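Local atomic coordinates of putative rhamnosidase (Streptomyces avermitilis, PDB entry 3W5M), a protein that hydrolyses terminal non-reducing alpha-L-rhamnose residues from rhamnosides, including citrus flavonoids and the arabinogalactan-protein gum arabic. Residues W347-Q355 against K663-A671; N690-V700 against V723-E731. One frame throughout, in Å; residues are numbered along the deposited sequence.

Contact 1 of 2, residues W347-Q355 against K663-A671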
# COMPACT_ATOMS: atom_id res chain seq x y z
N TRP A 347 0.26 -3.64 7.48
CA TRP A 347 -0.30 -4.94 7.15
C TRP A 347 0.82 -5.97 6.99
O TRP A 347 1.71 -5.81 6.14
CB TRP A 347 -1.04 -4.85 5.81
CG TRP A 347 -1.83 -6.06 5.43
CD1 TRP A 347 -2.10 -7.16 6.18
CD2 TRP A 347 -2.55 -6.22 4.20
NE1 TRP A 347 -2.92 -8.03 5.49
CE2 TRP A 347 -3.20 -7.48 4.26
CE3 TRP A 347 -2.67 -5.45 3.03
CZ2 TRP A 347 -3.98 -7.98 3.20
CZ3 TRP A 347 -3.45 -5.91 2.00
CH2 TRP A 347 -4.10 -7.18 2.08
N THR A 348 0.77 -6.97 7.84
CA THR A 348 1.55 -8.20 7.69
C THR A 348 0.61 -9.40 7.86
O THR A 348 -0.56 -9.23 8.27
CB THR A 348 2.72 -8.29 8.68
OG1 THR A 348 2.24 -8.05 10.02
CG2 THR A 348 3.83 -7.26 8.33
N ASP A 349 1.08 -10.62 7.57
CA ASP A 349 0.28 -11.77 7.98
C ASP A 349 0.35 -11.90 9.51
O ASP A 349 1.32 -12.47 10.06
CB ASP A 349 0.74 -13.07 7.27
CG ASP A 349 -0.01 -14.33 7.80
OD1 ASP A 349 -0.85 -14.25 8.72
OD2 ASP A 349 0.30 -15.43 7.29
N TYR A 350 -0.69 -11.40 10.20
CA TYR A 350 -0.64 -11.28 11.65
C TYR A 350 -0.51 -12.61 12.43
O TYR A 350 -0.19 -12.61 13.61
CB TYR A 350 -1.86 -10.52 12.16
CG TYR A 350 -1.98 -9.14 11.55
CD1 TYR A 350 -1.09 -8.11 11.89
CD2 TYR A 350 -2.99 -8.86 10.61
CE1 TYR A 350 -1.22 -6.83 11.30
CE2 TYR A 350 -3.10 -7.61 10.03
CZ TYR A 350 -2.23 -6.59 10.40
OH TYR A 350 -2.40 -5.35 9.81
N ARG A 351 -0.79 -13.71 11.77
CA ARG A 351 -0.55 -15.03 12.37
C ARG A 351 0.96 -15.27 12.49
O ARG A 351 1.41 -15.88 13.46
CB ARG A 351 -1.15 -16.12 11.48
CG ARG A 351 -2.67 -16.12 11.38
CD ARG A 351 -3.15 -16.89 10.15
NE ARG A 351 -2.97 -16.16 8.89
CZ ARG A 351 -3.32 -16.64 7.69
NH1 ARG A 351 -3.87 -17.85 7.59
NH2 ARG A 351 -3.12 -15.90 6.59
N LYS A 352 1.73 -14.78 11.52
CA LYS A 352 3.17 -15.01 11.50
C LYS A 352 3.98 -13.90 12.13
O LYS A 352 4.99 -14.17 12.80
CB LYS A 352 3.65 -15.28 10.07
CG LYS A 352 3.04 -16.58 9.52
CD LYS A 352 3.69 -17.02 8.24
CE LYS A 352 3.17 -18.38 7.82
NZ LYS A 352 3.99 -18.88 6.68
N ARG A 353 3.57 -12.65 11.92
CA ARG A 353 4.34 -11.53 12.47
C ARG A 353 3.47 -10.28 12.56
O ARG A 353 2.50 -10.10 11.78
CB ARG A 353 5.60 -11.25 11.64
CG ARG A 353 5.33 -10.61 10.28
CD ARG A 353 6.57 -10.48 9.40
NE ARG A 353 7.04 -11.82 9.00
CZ ARG A 353 8.18 -12.37 9.41
NH1 ARG A 353 9.00 -11.69 10.22
NH2 ARG A 353 8.49 -13.60 9.02
N VAL A 354 3.78 -9.45 13.55
CA VAL A 354 3.22 -8.11 13.61
C VAL A 354 4.42 -7.16 13.80
O VAL A 354 5.39 -7.51 14.47
CB VAL A 354 2.14 -7.96 14.70
CG1 VAL A 354 2.72 -8.05 16.10
CG2 VAL A 354 1.33 -6.65 14.50
N GLN A 355 4.35 -5.97 13.23
CA GLN A 355 5.47 -5.03 13.32
C GLN A 355 5.18 -4.03 14.44
O GLN A 355 4.04 -3.62 14.59
CB GLN A 355 5.68 -4.32 11.98
CG GLN A 355 6.09 -5.28 10.88
CD GLN A 355 6.77 -4.63 9.70
OE1 GLN A 355 8.00 -4.79 9.48
NE2 GLN A 355 6.00 -3.90 8.94
N LYS A 663 10.72 -5.50 3.10
CA LYS A 663 9.61 -5.86 3.95
C LYS A 663 8.59 -6.70 3.18
O LYS A 663 8.14 -7.74 3.66
CB LYS A 663 8.94 -4.58 4.50
CG LYS A 663 7.78 -4.84 5.44
CD LYS A 663 6.49 -4.91 4.66
CE LYS A 663 5.30 -5.00 5.59
NZ LYS A 663 4.08 -5.15 4.78
N TRP A 664 8.23 -6.25 1.98
CA TRP A 664 7.21 -6.97 1.21
C TRP A 664 7.68 -8.40 0.85
O TRP A 664 6.89 -9.34 0.85
CB TRP A 664 6.77 -6.23 -0.04
CG TRP A 664 5.72 -7.00 -0.80
CD1 TRP A 664 4.41 -7.18 -0.44
CD2 TRP A 664 5.91 -7.75 -2.01
NE1 TRP A 664 3.77 -7.98 -1.38
CE2 TRP A 664 4.67 -8.32 -2.35
CE3 TRP A 664 7.01 -7.98 -2.83
CZ2 TRP A 664 4.50 -9.13 -3.48
CZ3 TRP A 664 6.84 -8.77 -3.99
CH2 TRP A 664 5.59 -9.36 -4.27
N LEU A 665 8.95 -8.55 0.54
CA LEU A 665 9.45 -9.91 0.20
C LEU A 665 9.40 -10.85 1.39
O LEU A 665 9.24 -12.06 1.23
CB LEU A 665 10.87 -9.84 -0.37
CG LEU A 665 10.98 -9.24 -1.76
CD1 LEU A 665 12.44 -8.82 -2.01
CD2 LEU A 665 10.48 -10.25 -2.79
N VAL A 666 9.51 -10.31 2.62
CA VAL A 666 9.22 -11.10 3.78
C VAL A 666 7.77 -11.57 3.78
O VAL A 666 7.49 -12.74 4.11
CB VAL A 666 9.52 -10.34 5.10
CG1 VAL A 666 9.13 -11.20 6.30
CG2 VAL A 666 11.00 -10.03 5.15
N ASP A 667 6.84 -10.68 3.40
CA ASP A 667 5.42 -11.05 3.30
C ASP A 667 5.24 -12.14 2.24
O ASP A 667 4.50 -13.11 2.45
CB ASP A 667 4.53 -9.88 2.89
CG ASP A 667 4.50 -8.74 3.92
OD1 ASP A 667 4.58 -9.00 5.16
OD2 ASP A 667 4.36 -7.57 3.44
N LEU A 668 5.91 -11.97 1.12
CA LEU A 668 5.75 -12.94 0.03
C LEU A 668 6.24 -14.33 0.44
O LEU A 668 5.54 -15.33 0.22
CB LEU A 668 6.50 -12.46 -1.20
CG LEU A 668 6.35 -13.37 -2.43
CD1 LEU A 668 4.92 -13.36 -2.97
CD2 LEU A 668 7.36 -12.91 -3.47
N ARG A 669 7.42 -14.39 1.04
CA ARG A 669 7.92 -15.65 1.61
C ARG A 669 7.08 -16.21 2.73
O ARG A 669 6.95 -17.43 2.84
CB ARG A 669 9.40 -15.56 2.01
CG ARG A 669 10.30 -15.48 0.78
CD ARG A 669 11.78 -15.50 1.12
NE ARG A 669 12.16 -14.35 1.97
CZ ARG A 669 12.64 -13.20 1.51
NH1 ARG A 669 12.81 -13.00 0.20
NH2 ARG A 669 12.99 -12.26 2.37
N ASP A 670 6.44 -15.37 3.53
CA ASP A 670 5.53 -15.85 4.58
C ASP A 670 4.34 -16.56 3.94
O ASP A 670 3.71 -17.39 4.60
CB ASP A 670 4.91 -14.70 5.40
CG ASP A 670 5.76 -14.20 6.54
OD1 ASP A 670 6.76 -14.86 6.92
OD2 ASP A 670 5.43 -13.11 7.08
N ALA A 671 3.99 -16.17 2.71
CA ALA A 671 2.80 -16.71 2.02
C ALA A 671 3.12 -17.89 1.10
O ALA A 671 2.18 -18.56 0.60
CB ALA A 671 2.08 -15.62 1.24
O HOH W 1 3.55 -11.22 6.40
O HOH W 2 1.08 -16.23 4.95

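Contact 2 of 2, residues N690-V700 against V723-E731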
# COMPACT_ATOMS: atom_id res chain seq x y z
N ASN A 690 -2.18 -19.26 -6.83
CA ASN A 690 -0.72 -19.26 -6.74
C ASN A 690 -0.11 -19.96 -7.96
O ASN A 690 -0.84 -20.57 -8.75
CB ASN A 690 -0.24 -19.96 -5.46
CG ASN A 690 -0.70 -21.40 -5.37
OD1 ASN A 690 -0.25 -22.28 -6.11
ND2 ASN A 690 -1.62 -21.66 -4.44
N GLY A 691 1.21 -19.90 -8.09
CA GLY A 691 1.90 -20.63 -9.17
C GLY A 691 1.71 -20.08 -10.57
O GLY A 691 1.83 -20.81 -11.56
N VAL A 692 1.46 -18.77 -10.66
CA VAL A 692 1.18 -18.14 -11.92
C VAL A 692 2.39 -17.41 -12.47
O VAL A 692 2.93 -16.49 -11.82
CB VAL A 692 0.02 -17.12 -11.77
CG1 VAL A 692 -0.13 -16.25 -13.02
CG2 VAL A 692 -1.26 -17.83 -11.37
N ALA A 693 2.77 -17.78 -13.69
CA ALA A 693 3.84 -17.10 -14.44
C ALA A 693 3.68 -15.59 -14.55
O ALA A 693 2.65 -15.11 -15.00
CB ALA A 693 3.97 -17.69 -15.83
N GLY A 694 4.75 -14.86 -14.21
CA GLY A 694 4.80 -13.41 -14.30
C GLY A 694 4.22 -12.76 -13.04
O GLY A 694 4.32 -11.55 -12.86
N TRP A 695 3.60 -13.58 -12.20
CA TRP A 695 3.02 -13.12 -10.94
C TRP A 695 3.94 -13.67 -9.83
O TRP A 695 4.79 -12.94 -9.33
CB TRP A 695 1.52 -13.54 -10.82
CG TRP A 695 0.59 -12.44 -11.33
CD1 TRP A 695 -0.23 -11.63 -10.56
CD2 TRP A 695 0.46 -11.97 -12.67
NE1 TRP A 695 -0.88 -10.74 -11.35
CE2 TRP A 695 -0.47 -10.91 -12.65
CE3 TRP A 695 1.00 -12.38 -13.91
CZ2 TRP A 695 -0.85 -10.22 -13.81
CZ3 TRP A 695 0.62 -11.70 -15.06
CH2 TRP A 695 -0.29 -10.64 -15.01
N GLY A 696 3.84 -14.96 -9.54
CA GLY A 696 4.68 -15.62 -8.55
C GLY A 696 6.16 -15.34 -8.76
O GLY A 696 6.94 -15.34 -7.78
N ASP A 697 6.56 -15.07 -10.01
CA ASP A 697 7.95 -14.75 -10.32
C ASP A 697 8.52 -13.48 -9.68
O ASP A 697 9.73 -13.28 -9.70
CB ASP A 697 8.17 -14.75 -11.83
CG ASP A 697 7.91 -16.12 -12.40
OD1 ASP A 697 8.78 -17.01 -12.22
OD2 ASP A 697 6.81 -16.30 -12.97
N ALA A 698 7.65 -12.66 -9.09
CA ALA A 698 8.10 -11.53 -8.31
C ALA A 698 9.08 -11.94 -7.23
O ALA A 698 9.97 -11.17 -6.87
CB ALA A 698 6.91 -10.79 -7.69
N GLY A 699 8.91 -13.15 -6.70
CA GLY A 699 9.83 -13.73 -5.70
C GLY A 699 11.28 -13.84 -6.15
O GLY A 699 12.18 -13.93 -5.31
N VAL A 700 11.50 -13.88 -7.47
CA VAL A 700 12.83 -13.88 -8.09
C VAL A 700 13.22 -12.50 -8.64
O VAL A 700 14.34 -12.00 -8.41
CB VAL A 700 12.88 -14.90 -9.27
CG1 VAL A 700 14.33 -15.21 -9.62
CG2 VAL A 700 12.08 -16.15 -8.93
N VAL A 723 13.54 -19.11 -3.86
CA VAL A 723 13.70 -19.16 -5.32
C VAL A 723 13.93 -20.62 -5.75
O VAL A 723 13.27 -21.10 -6.67
CB VAL A 723 14.84 -18.23 -5.80
CG1 VAL A 723 15.23 -18.50 -7.26
CG2 VAL A 723 14.42 -16.76 -5.65
N HIS A 724 14.83 -21.32 -5.05
CA HIS A 724 15.04 -22.77 -5.26
C HIS A 724 13.73 -23.53 -5.16
O HIS A 724 13.42 -24.36 -6.03
CB HIS A 724 16.10 -23.35 -4.28
CG HIS A 724 16.45 -24.79 -4.55
ND1 HIS A 724 17.53 -25.17 -5.32
CD2 HIS A 724 15.85 -25.94 -4.15
CE1 HIS A 724 17.59 -26.49 -5.39
NE2 HIS A 724 16.58 -26.99 -4.69
N ALA A 725 12.94 -23.25 -4.12
CA ALA A 725 11.69 -23.96 -3.91
C ALA A 725 10.68 -23.67 -5.02
O ALA A 725 9.90 -24.54 -5.39
CB ALA A 725 11.11 -23.65 -2.55
N TRP A 726 10.71 -22.43 -5.55
CA TRP A 726 9.83 -21.99 -6.64
C TRP A 726 10.21 -22.75 -7.90
O TRP A 726 9.32 -23.27 -8.59
CB TRP A 726 9.97 -20.49 -6.84
CG TRP A 726 9.31 -19.83 -8.01
CD1 TRP A 726 9.90 -19.00 -8.91
CD2 TRP A 726 7.91 -19.83 -8.34
NE1 TRP A 726 8.99 -18.48 -9.78
CE2 TRP A 726 7.75 -19.01 -9.48
CE3 TRP A 726 6.78 -20.47 -7.79
CZ2 TRP A 726 6.51 -18.78 -10.09
CZ3 TRP A 726 5.52 -20.26 -8.43
CH2 TRP A 726 5.41 -19.43 -9.56
N LEU A 727 11.51 -22.85 -8.18
CA LEU A 727 11.97 -23.52 -9.41
C LEU A 727 11.63 -25.00 -9.38
O LEU A 727 11.28 -25.60 -10.43
CB LEU A 727 13.48 -23.32 -9.64
CG LEU A 727 13.93 -21.92 -10.11
CD1 LEU A 727 15.44 -21.77 -10.02
CD2 LEU A 727 13.42 -21.55 -11.50
N ARG A 728 11.74 -25.59 -8.19
CA ARG A 728 11.40 -26.99 -7.96
C ARG A 728 9.90 -27.21 -8.20
O ARG A 728 9.50 -28.18 -8.88
CB ARG A 728 11.84 -27.43 -6.58
CG ARG A 728 11.26 -28.75 -6.11
CD ARG A 728 11.65 -28.99 -4.67
NE ARG A 728 13.07 -29.32 -4.55
CZ ARG A 728 13.72 -29.37 -3.39
NH1 ARG A 728 13.08 -29.10 -2.26
NH2 ARG A 728 15.02 -29.69 -3.36
N TYR A 729 9.08 -26.30 -7.68
CA TYR A 729 7.65 -26.28 -7.97
C TYR A 729 7.39 -26.19 -9.47
O TYR A 729 6.54 -26.92 -10.00
CB TYR A 729 6.95 -25.09 -7.25
CG TYR A 729 5.53 -24.87 -7.74
CD1 TYR A 729 4.45 -25.56 -7.17
CD2 TYR A 729 5.27 -24.00 -8.81
CE1 TYR A 729 3.15 -25.38 -7.64
CE2 TYR A 729 3.97 -23.79 -9.26
CZ TYR A 729 2.94 -24.49 -8.69
OH TYR A 729 1.68 -24.28 -9.17
N LEU A 730 8.10 -25.31 -10.17
CA LEU A 730 7.83 -25.07 -11.58
C LEU A 730 8.24 -26.28 -12.43
O LEU A 730 7.58 -26.59 -13.42
CB LEU A 730 8.57 -23.83 -12.06
CG LEU A 730 8.01 -22.47 -11.58
CD1 LEU A 730 8.97 -21.38 -12.00
CD2 LEU A 730 6.59 -22.19 -12.10
N GLU A 731 9.33 -26.93 -12.06
CA GLU A 731 9.77 -28.14 -12.78
C GLU A 731 8.77 -29.28 -12.60
O GLU A 731 8.47 -30.00 -13.55
CB GLU A 731 11.16 -28.56 -12.33
CG GLU A 731 11.64 -29.87 -12.96
CD GLU A 731 13.15 -29.96 -13.08
OE1 GLU A 731 13.86 -29.54 -12.14
OE2 GLU A 731 13.64 -30.46 -14.12
O HOH W 3 1.35 -23.86 -11.90

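Contact 1 of 2, residues W347-Q355 against K663-A671
Arg353 meets Asp670 because its CG lies between the backbone N and the carbonyl carbon (chi1 72°) and its chain then bends at chi3. The two flat groups are nearly coplanar, 13° apart, and meet side-on. Arg353 NE donates to Asp670 OD2 at 2.8 Å and Arg353 NH2 to Asp670 OD1 at 3.0 Å, each on a syn lone pair. Val666 CG1 covers one face of the guanidinium, 3.5 Å from Arg353 CZ. A leucine in place of Arg353 would probably leave the Asp670 carboxylate without its paired charge and Val666 CG1 without its flat cover. Alongside, Lys352 NZ donates to Asp670 O at 2.6 Å, in the carbonyl plane. Lys663 bends at chi2, and its NZ reaches Trp347 O at 2.8 Å while also bridging to Asp667 OD2 on its own helix. A water joins Asp349 N to Asp667 OD1 and Asp670 OD2. The contact is an interdomain seam. Strand 353-360 pairs with strands 316-326 and 471-474, while helix 658-671 packs its other flanks on helices 641-654 and 713-732.

Contact 2 of 2, residues N690-V700 against V723-E731
Trp726 pushes its indole from helix 713-732 into the loop that leads into helix 698-710, within the (alpha/alpha)6-barrel of the glycoside hydrolase family 78 catalytic domain. The ring is met on both faces and along its edge. Gly696 O lies over one face, toward the rim. On the opposite face sits CD1 of Leu730, one turn further along the same helix. Gly691 CA comes to the edge, 3.7 Å from Trp726 CZ3. A side chain at Gly696 would run into Trp726 CH2, and one at Gly691 would strike Tyr729 OH. Glycine at these two positions therefore lets the loop lie close to the aromatic rings.

The indole and the Asp697 carboxylate are steeply inclined, with their planes 68° apart. Trp726 NE1 donates to Asp697 OD1 at 2.9 Å. The acceptor lies in the ring plane, but the donor stands above the carboxylate plane. Asp697 OD1 also has a hydrogen bond with Ser767 of helix 756-777. The other oxygen, Asp697 OD2, takes Gly694 N on its anti lone pair at 2.8 Å. Both carboxylate oxygens are thus held, and the Gly694 N bond spans Trp695, a residue of the rhamnose-binding site, which opens a type I beta turn running to Ala698. The Trp695 indole itself extends to the other side of the loop from helix 713-732.

In helix 698-710, the side chain of Val700 crosses that of Val723 at about a right angle. Val700 CG2 reaches Trp726 CD1 at 3.6 Å. It also lies 4.1 Å from Val723 CG2, which is close to Gly699 O. Tyr729 has its CG anti to the backbone N (chi1 169°), and its ring extends toward Gly691. There a water links the two segments, donating to Gly691 O and lying 2.8 Å from Tyr729 OH.

After the immunoglobulin-like domain and CBM67, the chain reaches 347-355 in a beta domain. It runs through more than 300 residues, mostly strand where regular, before helix 658-671 closes contact 1. Contact 2 opens afterwards at 690-700 and closes at 723-731, after a short connection of 22 residues, almost all helical. The two are in series and neither encloses the other. Contact 1 ties the beta domain to the helical barrel, whereas contact 2 joins parts within the barrel. Their centres are about 18 Å apart, yet the two contacts touch. Helices 658-671 and 698-710 pack together, with Leu668 CD2 3.4 Å from Gly699 CA and Trp664 CH2 3.9 Å from Ala698 CB.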